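Local coordinates for mandelate racemase/muconate lactonizing protein (Paenibacillus sp., PDB 3V5C) that probably dehydrates galacturonate, as a magnesium-dependent lyase with the enolase fold, at residues D53-Y58 against L103-G108; K16-K21 against I47-I52; K109-L114 against P363-V368; T6-D11 against R75-L80. The protein carries 1 engineered substitution. One frame throughout, in Å; residues are numbered along the deposited sequence. Where two conformers were deposited one is given.

Contact 1: D53-Y58 against L103-G108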
loop_
_atom_site.group_PDB
_atom_site.type_symbol
_atom_site.label_atom_id
_atom_site.label_comp_id
_atom_site.label_asym_id
_atom_site.label_seq_id
_atom_site.Cartn_x
_atom_site.Cartn_y
_atom_site.Cartn_z
ATOM N N ASP A 53 -9.560 10.654 -26.485
ATOM C CA ASP A 53 -10.416 10.147 -27.555
ATOM C C ASP A 53 -11.850 9.898 -27.070
ATOM O O ASP A 53 -12.417 8.833 -27.311
ATOM C CB ASP A 53 -9.824 8.852 -28.129
ATOM C CG ASP A 53 -10.516 8.412 -29.407
ATOM O OD1 ASP A 53 -10.841 9.301 -30.215
ATOM O OD2 ASP A 53 -10.739 7.199 -29.590
ATOM N N GLY A 54 -12.413 10.872 -26.365
ATOM C CA GLY A 54 -13.813 10.823 -25.961
ATOM C C GLY A 54 -14.217 9.830 -24.879
ATOM O O GLY A 54 -15.408 9.596 -24.651
ATOM N N GLN A 55 -13.225 9.247 -24.213
ATOM C CA GLN A 55 -13.460 8.295 -23.131
ATOM C C GLN A 55 -12.734 8.786 -21.882
ATOM O O GLN A 55 -11.684 9.413 -21.984
ATOM C CB GLN A 55 -12.948 6.904 -23.528
ATOM C CG GLN A 55 -12.664 5.940 -22.380
ATOM C CD GLN A 55 -13.914 5.255 -21.851
ATOM O OE1 GLN A 55 -14.678 4.643 -22.608
ATOM N NE2 GLN A 55 -14.132 5.356 -20.546
ATOM N N THR A 56 -13.301 8.511 -20.712
ATOM C CA THR A 56 -12.662 8.899 -19.444
ATOM C C THR A 56 -11.965 7.761 -18.692
ATOM O O THR A 56 -12.356 6.597 -18.766
ATOM C CB THR A 56 -13.672 9.530 -18.449
ATOM O OG1 THR A 56 -14.721 8.593 -18.177
ATOM C CG2 THR A 56 -14.252 10.828 -18.996
ATOM N N GLY A 57 -10.918 8.116 -17.962
ATOM C CA GLY A 57 -10.316 7.210 -17.001
ATOM C C GLY A 57 -10.098 7.994 -15.722
ATOM O O GLY A 57 -9.876 9.208 -15.772
ATOM N N TYR A 58 -10.168 7.309 -14.588
ATOM C CA TYR A 58 -10.058 7.923 -13.274
ATOM C C TYR A 58 -8.892 7.311 -12.495
ATOM O O TYR A 58 -8.622 6.109 -12.602
ATOM C CB TYR A 58 -11.316 7.599 -12.469
ATOM C CG TYR A 58 -12.547 8.436 -12.750
ATOM C CD1 TYR A 58 -12.832 9.559 -11.968
ATOM C CD2 TYR A 58 -13.471 8.065 -13.726
ATOM C CE1 TYR A 58 -13.967 10.316 -12.177
ATOM C CE2 TYR A 58 -14.632 8.838 -13.946
ATOM C CZ TYR A 58 -14.860 9.952 -13.171
ATOM O OH TYR A 58 -15.990 10.724 -13.352
ATOM N N LEU A 103 -6.815 3.036 -20.284
ATOM C CA LEU A 103 -6.448 1.922 -21.170
ATOM C C LEU A 103 -7.328 0.712 -20.887
ATOM O O LEU A 103 -7.788 0.035 -21.811
ATOM C CB LEU A 103 -4.951 1.568 -21.045
ATOM C CG LEU A 103 -3.927 2.525 -21.660
ATOM C CD1 LEU A 103 -2.510 2.167 -21.194
ATOM C CD2 LEU A 103 -4.010 2.505 -23.188
ATOM N N GLY A 104 -7.580 0.445 -19.605
ATOM C CA GLY A 104 -8.485 -0.618 -19.217
ATOM C C GLY A 104 -9.897 -0.400 -19.743
ATOM O O GLY A 104 -10.508 -1.326 -20.277
ATOM N N GLN A 105 -10.411 0.825 -19.627
ATOM C CA GLN A 105 -11.754 1.119 -20.145
ATOM C C GLN A 105 -11.815 0.917 -21.663
ATOM O O GLN A 105 -12.758 0.298 -22.169
ATOM C CB GLN A 105 -12.215 2.539 -19.789
ATOM C CG GLN A 105 -12.174 2.875 -18.289
ATOM C CD GLN A 105 -13.013 1.946 -17.428
ATOM O OE1 GLN A 105 -14.114 1.520 -17.810
ATOM N NE2 GLN A 105 -12.494 1.626 -16.256
ATOM N N ARG A 106 -10.811 1.434 -22.371
ATOM C CA ARG A 106 -10.795 1.411 -23.835
ATOM C C ARG A 106 -10.695 -0.018 -24.359
ATOM O O ARG A 106 -11.425 -0.412 -25.285
ATOM C CB ARG A 106 -9.632 2.272 -24.345
ATOM C CG ARG A 106 -9.392 2.241 -25.871
ATOM C CD ARG A 106 -10.666 2.437 -26.693
ATOM N NE ARG A 106 -11.365 3.704 -26.498
ATOM C CZ ARG A 106 -11.088 4.838 -27.142
ATOM N NH1 ARG A 106 -10.079 4.898 -27.996
ATOM N NH2 ARG A 106 -11.805 5.928 -26.908
ATOM N N GLN A 107 -9.815 -0.806 -23.752
ATOM C CA GLN A 107 -9.579 -2.185 -24.185
ATOM C C GLN A 107 -10.534 -3.192 -23.540
ATOM O O GLN A 107 -10.565 -4.366 -23.937
ATOM C CB GLN A 107 -8.138 -2.612 -23.884
ATOM C CG GLN A 107 -7.041 -1.863 -24.626
ATOM C CD GLN A 107 -5.661 -2.439 -24.323
ATOM O OE1 GLN A 107 -5.436 -3.648 -24.436
ATOM N NE2 GLN A 107 -4.738 -1.576 -23.919
ATOM N N GLY A 108 -11.294 -2.751 -22.539
ATOM C CA GLY A 108 -12.222 -3.620 -21.842
ATOM C C GLY A 108 -11.489 -4.705 -21.077
ATOM O O GLY A 108 -11.885 -5.865 -21.102
HETATM O O HOH W 1 -15.889 3.546 -19.131
#
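Arg106 lays the end of its guanidinium against Asp53, in the turn joining strands 42-52 and 55-60. Arg106 NH1 meets Asp53 OD2 at 2.9 Å on the anti lone pair, a salt bridge, while its NH2 donates to the backbone Asp53 O at 3.0 Å, in the guanidinium plane. A weak third bond runs from Arg106 NH2 to Asp53 OD2. Carboxylate and guanidinium planes stand 79° apart, so the grip is two-pronged but not flat. Bends at chi2 (48°) and chi3 (61°) swing CD and NE of Arg106 away from an extended course. The arrangement ties the C-terminal end of helix 92-107 to the turn of a beta hairpin, probably within the N-terminal capping domain of the enolase fold. An alanine in place of Arg106 would probably leave the Asp53 carboxylate without its charged mate and Asp53 O without the NH2 donor. Where strand 55-60 begins, Gln55, in one of two deposited conformers, crosses Gln105 at about a right angle, and Gln55 NE2 lies 3.5 Å from Gln105 CB. Gln55 NE2 donates to Thr56 O at 2.8 Å, nearly straight. Water 1 bridges Gln55 NE2 (2.9 Å) and Gln105 OE1 (3.0 Å), whereas Gln105 NE2 turns to Asp101 OD1.

Contact 2: K16-K21 against I47-I52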
loop_
_atom_site.group_PDB
_atom_site.type_symbol
_atom_site.label_atom_id
_atom_site.label_comp_id
_atom_site.label_asym_id
_atom_site.label_seq_id
_atom_site.Cartn_x
_atom_site.Cartn_y
_atom_site.Cartn_z
ATOM N N LYS A 16 -8.735 16.357 -22.080
ATOM C CA LYS A 16 -9.108 17.066 -20.867
ATOM C C LYS A 16 -8.494 16.370 -19.661
ATOM O O LYS A 16 -8.313 15.147 -19.669
ATOM C CB LYS A 16 -10.633 17.081 -20.732
ATOM C CG LYS A 16 -11.194 18.104 -19.760
ATOM C CD LYS A 16 -12.732 18.060 -19.809
ATOM C CE LYS A 16 -13.349 19.256 -19.105
ATOM N NZ LYS A 16 -14.833 19.286 -19.258
ATOM N N ILE A 17 -8.122 17.170 -18.666
ATOM C CA ILE A 17 -7.650 16.673 -17.381
ATOM C C ILE A 17 -8.384 17.460 -16.302
ATOM O O ILE A 17 -8.391 18.690 -16.326
ATOM C CB ILE A 17 -6.126 16.861 -17.216
ATOM C CG1 ILE A 17 -5.368 16.014 -18.244
ATOM C CG2 ILE A 17 -5.695 16.468 -15.781
ATOM C CD1 ILE A 17 -3.876 16.375 -18.340
ATOM N N GLU A 18 -9.025 16.743 -15.375
ATOM C CA GLU A 18 -9.769 17.366 -14.294
ATOM C C GLU A 18 -9.293 16.779 -12.982
ATOM O O GLU A 18 -8.867 15.626 -12.934
ATOM C CB GLU A 18 -11.257 17.110 -14.463
ATOM C CG GLU A 18 -11.803 17.629 -15.776
ATOM C CD GLU A 18 -13.174 17.061 -16.084
ATOM O OE1 GLU A 18 -13.245 15.963 -16.681
ATOM O OE2 GLU A 18 -14.170 17.712 -15.719
ATOM N N PHE A 19 -9.376 17.580 -11.926
ATOM C CA PHE A 19 -8.825 17.203 -10.629
ATOM C C PHE A 19 -9.797 17.529 -9.519
ATOM O O PHE A 19 -10.410 18.597 -9.510
ATOM C CB PHE A 19 -7.519 17.962 -10.390
ATOM C CG PHE A 19 -6.882 17.670 -9.064
ATOM C CD1 PHE A 19 -7.173 18.450 -7.954
ATOM C CD2 PHE A 19 -6.008 16.605 -8.926
ATOM C CE1 PHE A 19 -6.581 18.165 -6.721
ATOM C CE2 PHE A 19 -5.418 16.322 -7.701
ATOM C CZ PHE A 19 -5.708 17.097 -6.604
ATOM N N ALA A 20 -9.888 16.632 -8.545
ATOM C CA ALA A 20 -10.731 16.864 -7.381
ATOM C C ALA A 20 -10.241 16.058 -6.200
ATOM O O ALA A 20 -9.589 15.027 -6.369
ATOM C CB ALA A 20 -12.170 16.499 -7.688
ATOM N N LYS A 21 -10.578 16.518 -5.001
ATOM C CA LYS A 21 -10.239 15.789 -3.779
ATOM C C LYS A 21 -11.509 15.157 -3.243
ATOM O O LYS A 21 -12.492 15.859 -2.999
ATOM C CB LYS A 21 -9.617 16.739 -2.746
ATOM C CG LYS A 21 -9.398 16.139 -1.359
ATOM C CD LYS A 21 -8.918 17.194 -0.360
ATOM C CE LYS A 21 -7.632 17.874 -0.817
ATOM N NZ LYS A 21 -6.454 16.955 -0.755
ATOM N N ILE A 47 -7.887 12.821 -6.811
ATOM C CA ILE A 47 -8.224 12.056 -8.003
ATOM C C ILE A 47 -8.140 12.950 -9.231
ATOM O O ILE A 47 -8.465 14.133 -9.164
ATOM C CB ILE A 47 -9.662 11.499 -7.874
ATOM C CG1 ILE A 47 -9.708 10.386 -6.818
ATOM C CG2 ILE A 47 -10.212 11.023 -9.221
ATOM C CD1 ILE A 47 -8.999 9.131 -7.225
ATOM N N ALA A 48 -7.681 12.389 -10.340
ATOM C CA ALA A 48 -7.828 13.053 -11.625
ATOM C C ALA A 48 -8.697 12.209 -12.543
ATOM O O ALA A 48 -8.689 10.978 -12.490
ATOM C CB ALA A 48 -6.470 13.307 -12.276
ATOM N N ARG A 49 -9.428 12.893 -13.411
ATOM C CA ARG A 49 -10.205 12.279 -14.459
ATOM C C ARG A 49 -9.579 12.748 -15.781
ATOM O O ARG A 49 -9.490 13.951 -16.033
ATOM C CB ARG A 49 -11.658 12.750 -14.349
ATOM C CG ARG A 49 -12.594 12.268 -15.450
ATOM C CD ARG A 49 -14.061 12.483 -15.027
ATOM N NE ARG A 49 -14.486 13.884 -15.078
ATOM C CZ ARG A 49 -15.585 14.358 -14.483
ATOM N NH1 ARG A 49 -15.911 15.639 -14.610
ATOM N NH2 ARG A 49 -16.357 13.558 -13.756
ATOM N N ILE A 50 -9.107 11.814 -16.594
ATOM C CA ILE A 50 -8.515 12.186 -17.885
ATOM C C ILE A 50 -9.460 11.772 -19.006
ATOM O O ILE A 50 -10.115 10.733 -18.929
ATOM C CB ILE A 50 -7.108 11.546 -18.069
ATOM C CG1 ILE A 50 -6.349 12.165 -19.252
ATOM C CG2 ILE A 50 -7.192 10.008 -18.197
ATOM C CD1 ILE A 50 -4.862 11.777 -19.285
ATOM N N THR A 51 -9.543 12.584 -20.057
ATOM C CA THR A 51 -10.358 12.213 -21.209
ATOM C C THR A 51 -9.439 12.120 -22.413
ATOM O O THR A 51 -8.737 13.077 -22.726
ATOM C CB THR A 51 -11.432 13.271 -21.499
ATOM O OG1 THR A 51 -12.266 13.467 -20.342
ATOM C CG2 THR A 51 -12.300 12.822 -22.676
ATOM N N ILE A 52 -9.442 10.959 -23.056
ATOM C CA ILE A 52 -8.635 10.703 -24.246
ATOM C C ILE A 52 -9.570 10.096 -25.275
ATOM O O ILE A 52 -10.305 9.152 -24.975
ATOM C CB ILE A 52 -7.485 9.716 -23.955
ATOM C CG1 ILE A 52 -6.492 10.312 -22.955
ATOM C CG2 ILE A 52 -6.772 9.305 -25.268
ATOM C CD1 ILE A 52 -5.599 9.259 -22.297
HETATM O O HOH W 2 -11.293 14.707 -18.084
#
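Glu18 has CG anti to its carbonyl carbon (chi1 -59°), and Arg49, its partner on the adjacent strand and the same face, has CG anti to its backbone N and a bend at chi3 (74°) that places NE on the glutamate's side. The guanidinium grips the carboxylate side-on: Arg49 NE meets Glu18 OE1 at 2.9 Å, and Arg49 NH1 meets Glu18 OE2, also at 2.9 Å. Both oxygens lie near the guanidinium plane, but the donors approach from above the carboxylate plane, by 55° at OE1. Water 2 clasps Glu18 OE1, Arg49 O and Thr51 OG1, giving OE1 a second donor. Lys16 NZ adds a long salt bridge to Glu18 OE2; the arginine, and more weakly Lys16, would probably favour the charged form of this buried carboxylate. Beneath, the strands pair antiparallel, Arg49 N to Glu18 O (2.8 Å) and Ile47 N to Ala20 O (2.8 Å) being among the bonds. On the other face Ile17 and Ile50 lie side by side, their CG1 atoms 4.1 Å apart. Helix 371-380 covers the Glu18 and Arg49 face, with Thr375 taking a bond from Arg49 NH1. Strand 383-386 flanks strand 14-30, and strand 55-60 flanks strand 42-52.

Contact 3: K109-L114 against P363-V368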
loop_
_atom_site.group_PDB
_atom_site.type_symbol
_atom_site.label_atom_id
_atom_site.label_comp_id
_atom_site.label_asym_id
_atom_site.label_seq_id
_atom_site.Cartn_x
_atom_site.Cartn_y
_atom_site.Cartn_z
ATOM N N LYS A 109 -10.410 -4.320 -20.398
ATOM C CA LYS A 109 -9.586 -5.256 -19.643
ATOM C C LYS A 109 -9.250 -4.662 -18.282
ATOM O O LYS A 109 -9.098 -3.449 -18.170
ATOM C CB LYS A 109 -8.290 -5.561 -20.387
ATOM C CG LYS A 109 -8.486 -6.395 -21.656
ATOM C CD LYS A 109 -7.188 -6.571 -22.417
ATOM C CE LYS A 109 -7.416 -7.410 -23.663
ATOM N NZ LYS A 109 -6.158 -7.622 -24.416
ATOM N N PRO A 110 -9.168 -5.515 -17.242
ATOM C CA PRO A 110 -8.666 -5.014 -15.957
ATOM C C PRO A 110 -7.174 -4.722 -16.086
ATOM O O PRO A 110 -6.477 -5.347 -16.885
ATOM C CB PRO A 110 -8.893 -6.193 -15.014
ATOM C CG PRO A 110 -8.763 -7.406 -15.914
ATOM C CD PRO A 110 -9.459 -6.961 -17.188
ATOM N N VAL A 111 -6.676 -3.763 -15.318
ATOM C CA VAL A 111 -5.264 -3.421 -15.394
ATOM C C VAL A 111 -4.351 -4.621 -15.151
ATOM O O VAL A 111 -3.314 -4.764 -15.816
ATOM C CB VAL A 111 -4.924 -2.292 -14.422
ATOM C CG1 VAL A 111 -3.396 -2.173 -14.221
ATOM C CG2 VAL A 111 -5.528 -0.980 -14.934
ATOM N N TYR A 112 -4.730 -5.494 -14.231
ATOM C CA TYR A 112 -3.871 -6.640 -13.961
ATOM C C TYR A 112 -3.574 -7.460 -15.232
ATOM O O TYR A 112 -2.453 -7.924 -15.404
ATOM C CB TYR A 112 -4.372 -7.493 -12.791
ATOM C CG TYR A 112 -5.674 -8.233 -13.002
ATOM C CD1 TYR A 112 -5.712 -9.411 -13.746
ATOM C CD2 TYR A 112 -6.848 -7.788 -12.407
ATOM C CE1 TYR A 112 -6.897 -10.113 -13.918
ATOM C CE2 TYR A 112 -8.040 -8.473 -12.577
ATOM C CZ TYR A 112 -8.054 -9.642 -13.338
ATOM O OH TYR A 112 -9.231 -10.331 -13.497
ATOM N N ASP A 113 -4.551 -7.567 -16.139
ATOM C CA ASP A 113 -4.303 -8.218 -17.433
ATOM C C ASP A 113 -3.414 -7.413 -18.370
ATOM O O ASP A 113 -2.676 -7.972 -19.186
ATOM C CB ASP A 113 -5.609 -8.524 -18.140
ATOM C CG ASP A 113 -6.189 -9.830 -17.716
ATOM O OD1 ASP A 113 -7.380 -10.055 -18.010
ATOM O OD2 ASP A 113 -5.445 -10.631 -17.098
ATOM N N LEU A 114 -3.501 -6.096 -18.278
ATOM C CA LEU A 114 -2.645 -5.239 -19.087
ATOM C C LEU A 114 -1.178 -5.262 -18.658
ATOM O O LEU A 114 -0.299 -4.970 -19.472
ATOM C CB LEU A 114 -3.141 -3.784 -19.059
ATOM C CG LEU A 114 -4.550 -3.483 -19.587
ATOM C CD1 LEU A 114 -4.872 -1.986 -19.498
ATOM C CD2 LEU A 114 -4.724 -3.980 -21.008
ATOM N N PRO A 363 -13.249 -3.593 -16.159
ATOM C CA PRO A 363 -12.241 -2.793 -16.861
ATOM C C PRO A 363 -11.480 -1.823 -15.960
ATOM O O PRO A 363 -12.012 -1.309 -14.963
ATOM C CB PRO A 363 -13.072 -2.011 -17.895
ATOM C CG PRO A 363 -14.327 -2.843 -18.084
ATOM C CD PRO A 363 -14.603 -3.413 -16.725
ATOM N N GLY A 364 -10.240 -1.561 -16.346
ATOM C CA GLY A 364 -9.377 -0.634 -15.627
ATOM C C GLY A 364 -9.112 -1.128 -14.220
ATOM O O GLY A 364 -8.773 -2.304 -13.997
ATOM N N PHE A 365 -9.261 -0.243 -13.246
ATOM C CA PHE A 365 -9.053 -0.649 -11.858
ATOM C C PHE A 365 -10.333 -1.142 -11.187
ATOM O O PHE A 365 -10.333 -1.420 -9.999
ATOM C CB PHE A 365 -8.387 0.461 -11.021
ATOM C CG PHE A 365 -6.936 0.703 -11.376
ATOM C CD1 PHE A 365 -5.931 -0.133 -10.889
ATOM C CD2 PHE A 365 -6.591 1.748 -12.210
ATOM C CE1 PHE A 365 -4.588 0.084 -11.216
ATOM C CE2 PHE A 365 -5.262 1.987 -12.543
ATOM C CZ PHE A 365 -4.251 1.138 -12.051
ATOM N N GLY A 366 -11.412 -1.286 -11.952
ATOM C CA GLY A 366 -12.620 -1.882 -11.401
ATOM C C GLY A 366 -13.335 -1.022 -10.372
ATOM O O GLY A 366 -14.228 -1.490 -9.678
ATOM N N ILE A 367 -12.940 0.239 -10.275
ATOM C CA ILE A 367 -13.568 1.187 -9.363
ATOM C C ILE A 367 -14.513 2.092 -10.148
ATOM O O ILE A 367 -14.135 2.647 -11.175
ATOM C CB ILE A 367 -12.504 2.059 -8.686
ATOM C CG1 ILE A 367 -11.552 1.180 -7.883
ATOM C CG2 ILE A 367 -13.158 3.147 -7.836
ATOM C CD1 ILE A 367 -10.353 1.936 -7.300
ATOM N N VAL A 368 -15.758 2.229 -9.683
ATOM C CA VAL A 368 -16.708 3.056 -10.405
ATOM C C VAL A 368 -16.883 4.390 -9.686
ATOM O O VAL A 368 -17.380 4.444 -8.558
ATOM C CB VAL A 368 -18.080 2.338 -10.570
ATOM C CG1 VAL A 368 -19.059 3.234 -11.343
ATOM C CG2 VAL A 368 -17.867 1.018 -11.272
#
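Two backbone hydrogen bonds carry the polar part of the contact between Lys109, Val111 and Gly364. Gly364 N donates to Lys109 O at 2.9 Å, and Val111 N donates back to Gly364 O, also at 2.9 Å. Each donor sits above the plane of the carbonyl it meets, by 36° and 38° respectively. Gly364 thus uses both its N-H and its C=O on the one segment 109-114, in a single bridge that pairs it with Pro110. Two CA-H...O contacts reinforce the bonds: Pro110 CA lies 3.3 Å from Gly364 O, and Pro363 CA lies 3.5 Å from Lys109 O.

The apolar part belongs to Val111 and Phe365. One methyl, Val111 CG2, anti to the carbonyl carbon of Val111, stands over the centre of the Phe365 ring, 3.7 Å from its centroid and only 9° off the ring normal, a CH-pi contact. Val111 CG1 comes within 3.9 Å of Phe365 CE1. Leu100 of helix 92-107 touches both side chains, and His324 meets the Phe365 ring edge-to-face, so helices 92-107 and 317-325 both touch the pair.

Pro110 is the N-cap of helix 111-115, and the bond from Val111 N satisfies an N-H of its first turn from outside the helix. In the other segment, Pro363 to Gly366 make a type II' beta turn, closed by Gly366 N to Pro363 O at 3.1 Å, with Gly364 at its second position. The contact joins a helix start in what is probably the capping domain to a loop of the enolase C-terminal, barrel-type family region.

Contact 4: T6-D11 against R75-L80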
loop_
_atom_site.group_PDB
_atom_site.type_symbol
_atom_site.label_atom_id
_atom_site.label_comp_id
_atom_site.label_asym_id
_atom_site.label_seq_id
_atom_site.Cartn_x
_atom_site.Cartn_y
_atom_site.Cartn_z
ATOM N N THR A 6 0.466 -1.659 -28.259
ATOM C CA THR A 6 0.497 -1.762 -29.721
ATOM C C THR A 6 -0.796 -1.285 -30.389
ATOM O O THR A 6 -0.776 -0.812 -31.528
ATOM C CB THR A 6 0.791 -3.214 -30.184
ATOM O OG1 THR A 6 -0.155 -4.113 -29.589
ATOM C CG2 THR A 6 2.203 -3.632 -29.788
ATOM N N GLY A 7 -1.907 -1.419 -29.667
ATOM C CA GLY A 7 -3.220 -1.054 -30.165
ATOM C C GLY A 7 -3.633 0.369 -29.831
ATOM O O GLY A 7 -4.778 0.756 -30.043
ATOM N N ILE A 8 -2.707 1.157 -29.301
ATOM C CA ILE A 8 -2.971 2.577 -29.125
ATOM C C ILE A 8 -2.719 3.272 -30.451
ATOM O O ILE A 8 -1.605 3.223 -30.969
ATOM C CB ILE A 8 -2.077 3.207 -28.047
ATOM C CG1 ILE A 8 -2.306 2.510 -26.700
ATOM C CG2 ILE A 8 -2.320 4.723 -27.956
ATOM C CD1 ILE A 8 -1.416 3.018 -25.573
ATOM N N GLN A 9 -3.757 3.903 -30.997
ATOM C CA GLN A 9 -3.642 4.647 -32.250
ATOM C C GLN A 9 -2.961 5.984 -31.999
ATOM O O GLN A 9 -3.104 6.572 -30.930
ATOM C CB GLN A 9 -5.020 4.876 -32.867
ATOM C CG GLN A 9 -5.885 3.627 -32.921
ATOM C CD GLN A 9 -5.253 2.493 -33.712
ATOM O OE1 GLN A 9 -4.455 2.723 -34.620
ATOM N NE2 GLN A 9 -5.613 1.257 -33.370
ATOM N N SER A 10 -2.222 6.473 -32.985
ATOM C CA SER A 10 -1.461 7.703 -32.797
ATOM C C SER A 10 -2.336 8.956 -32.790
ATOM O O SER A 10 -1.871 10.029 -32.420
ATOM C CB SER A 10 -0.378 7.823 -33.877
ATOM O OG SER A 10 -0.984 7.941 -35.146
ATOM N N ASP A 11 -3.599 8.829 -33.188
ATOM C CA ASP A 11 -4.495 9.985 -33.195
ATOM C C ASP A 11 -5.144 10.231 -31.829
ATOM O O ASP A 11 -5.788 11.259 -31.624
ATOM C CB ASP A 11 -5.583 9.842 -34.275
ATOM C CG ASP A 11 -6.508 8.668 -34.022
ATOM O OD1 ASP A 11 -6.008 7.537 -33.856
ATOM O OD2 ASP A 11 -7.740 8.880 -33.975
ATOM N N ARG A 75 -1.405 16.472 -26.263
ATOM C CA ARG A 75 -0.382 15.461 -26.495
ATOM C C ARG A 75 -0.981 14.103 -26.867
ATOM O O ARG A 75 -2.058 13.730 -26.399
ATOM C CB ARG A 75 0.561 15.347 -25.289
ATOM C CG ARG A 75 1.394 16.607 -25.020
ATOM C CD ARG A 75 2.447 16.347 -23.958
ATOM N NE ARG A 75 3.073 17.568 -23.441
ATOM C CZ ARG A 75 4.342 17.906 -23.645
ATOM N NH1 ARG A 75 5.134 17.122 -24.368
ATOM N NH2 ARG A 75 4.821 19.032 -23.126
ATOM N N ARG A 76 -0.287 13.374 -27.737
ATOM C CA ARG A 76 -0.698 12.023 -28.107
ATOM C C ARG A 76 -0.391 11.050 -26.967
ATOM O O ARG A 76 0.698 11.088 -26.390
ATOM C CB ARG A 76 0.015 11.588 -29.391
ATOM C CG ARG A 76 -0.145 12.591 -30.530
ATOM C CD ARG A 76 0.547 12.141 -31.809
ATOM N NE ARG A 76 0.451 13.171 -32.847
ATOM C CZ ARG A 76 -0.485 13.212 -33.794
ATOM N NH1 ARG A 76 -1.419 12.275 -33.867
ATOM N NH2 ARG A 76 -0.486 14.199 -34.680
ATOM N N LEU A 77 -1.366 10.212 -26.626
ATOM C CA LEU A 77 -1.181 9.204 -25.568
ATOM C C LEU A 77 0.085 8.376 -25.798
ATOM O O LEU A 77 0.825 8.094 -24.856
ATOM C CB LEU A 77 -2.404 8.286 -25.446
ATOM C CG LEU A 77 -2.264 7.085 -24.496
ATOM C CD1 LEU A 77 -1.961 7.537 -23.064
ATOM C CD2 LEU A 77 -3.535 6.267 -24.527
ATOM N N LEU A 78 0.344 7.978 -27.039
ATOM C CA LEU A 78 1.557 7.204 -27.327
ATOM C C LEU A 78 2.828 7.917 -26.870
ATOM O O LEU A 78 3.800 7.271 -26.474
ATOM C CB LEU A 78 1.687 6.908 -28.821
ATOM C CG LEU A 78 0.820 5.790 -29.387
ATOM C CD1 LEU A 78 0.994 5.735 -30.893
ATOM C CD2 LEU A 78 1.167 4.441 -28.751
ATOM N N ASP A 79 2.823 9.242 -26.934
ATOM C CA ASP A 79 4.023 10.004 -26.618
ATOM C C ASP A 79 4.301 10.063 -25.114
ATOM O O ASP A 79 5.374 10.498 -24.691
ATOM C CB ASP A 79 3.948 11.411 -27.204
ATOM C CG ASP A 79 4.013 11.412 -28.729
ATOM O OD1 ASP A 79 4.593 10.463 -29.309
ATOM O OD2 ASP A 79 3.485 12.359 -29.333
ATOM N N LEU A 80 3.327 9.635 -24.311
ATOM C CA LEU A 80 3.540 9.564 -22.869
ATOM C C LEU A 80 4.396 8.360 -22.495
ATOM O O LEU A 80 4.795 8.221 -21.342
ATOM C CB LEU A 80 2.212 9.480 -22.119
ATOM C CG LEU A 80 1.125 10.514 -22.398
ATOM C CD1 LEU A 80 0.091 10.434 -21.280
ATOM C CD2 LEU A 80 1.676 11.910 -22.519
HETATM O O HOH W 3 -1.726 8.256 -29.090
#
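Ser10 O takes a hydrogen bond from Arg76 NH1 at 2.7 Å, in one of the two conformers of the arginine. The oxygen lies in the guanidinium plane, whereas the donor stands 46° above the plane of the Ser10 carbonyl. The same oxygen passes 3.3 Å from Arg76 CD: the chain is extended from CG to NE, then turned at chi4 (-95°), which places CZ. Water 3 makes a second polar link, donating to Gln9 O at 2.8 Å and accepting from Leu78 N at 2.9 Å. Apolar contact follows around Leu78, whose side chain and that of Ile8 slide past each other in opposite directions. Leu78 CD2 touches Ile8 CB at 3.5 Å, and Leu78 CD1 rests 3.7 Å from Ser10 CA. An alanine in place of Leu78 would probably open a gap beside Ile8 and Ser10. Deeper in, Leu77 crosses Ile8 at about a right angle, with Leu77 CD2 4.0 Å from Ile8 CG2. These are two irregular segments packed together, the first in the loop before strand 14-30 and the second, which ends in a 3-10 segment at 77-80, in the loop between helices 66-70 and 92-107. Helix 92-107 backs them, with Leu103 touching both Ile8 and Leu77.

In the fold
Three contacts gather around helix 92-107, and contact 2 lies in the sheet beside it, all probably in or at the edge of the capping domain. Contacts 1 and 2, centres about 13 Å apart, share an antiparallel sheet in which strand 42-52 lies between strands 14-30 and 55-60. Helix 92-107 packs through Leu103 on contact 4 and leads into the helix of contact 3, about 10 Å from contact 1 between centres. Along the chain, contact 2 falls between the segments of contact 4, which alternate with those of contact 1. Contact 3 comes last, after contact 1 has closed, and probably links that domain to the barrel-type region holding the magnesium ligands Glu238 and Asp261.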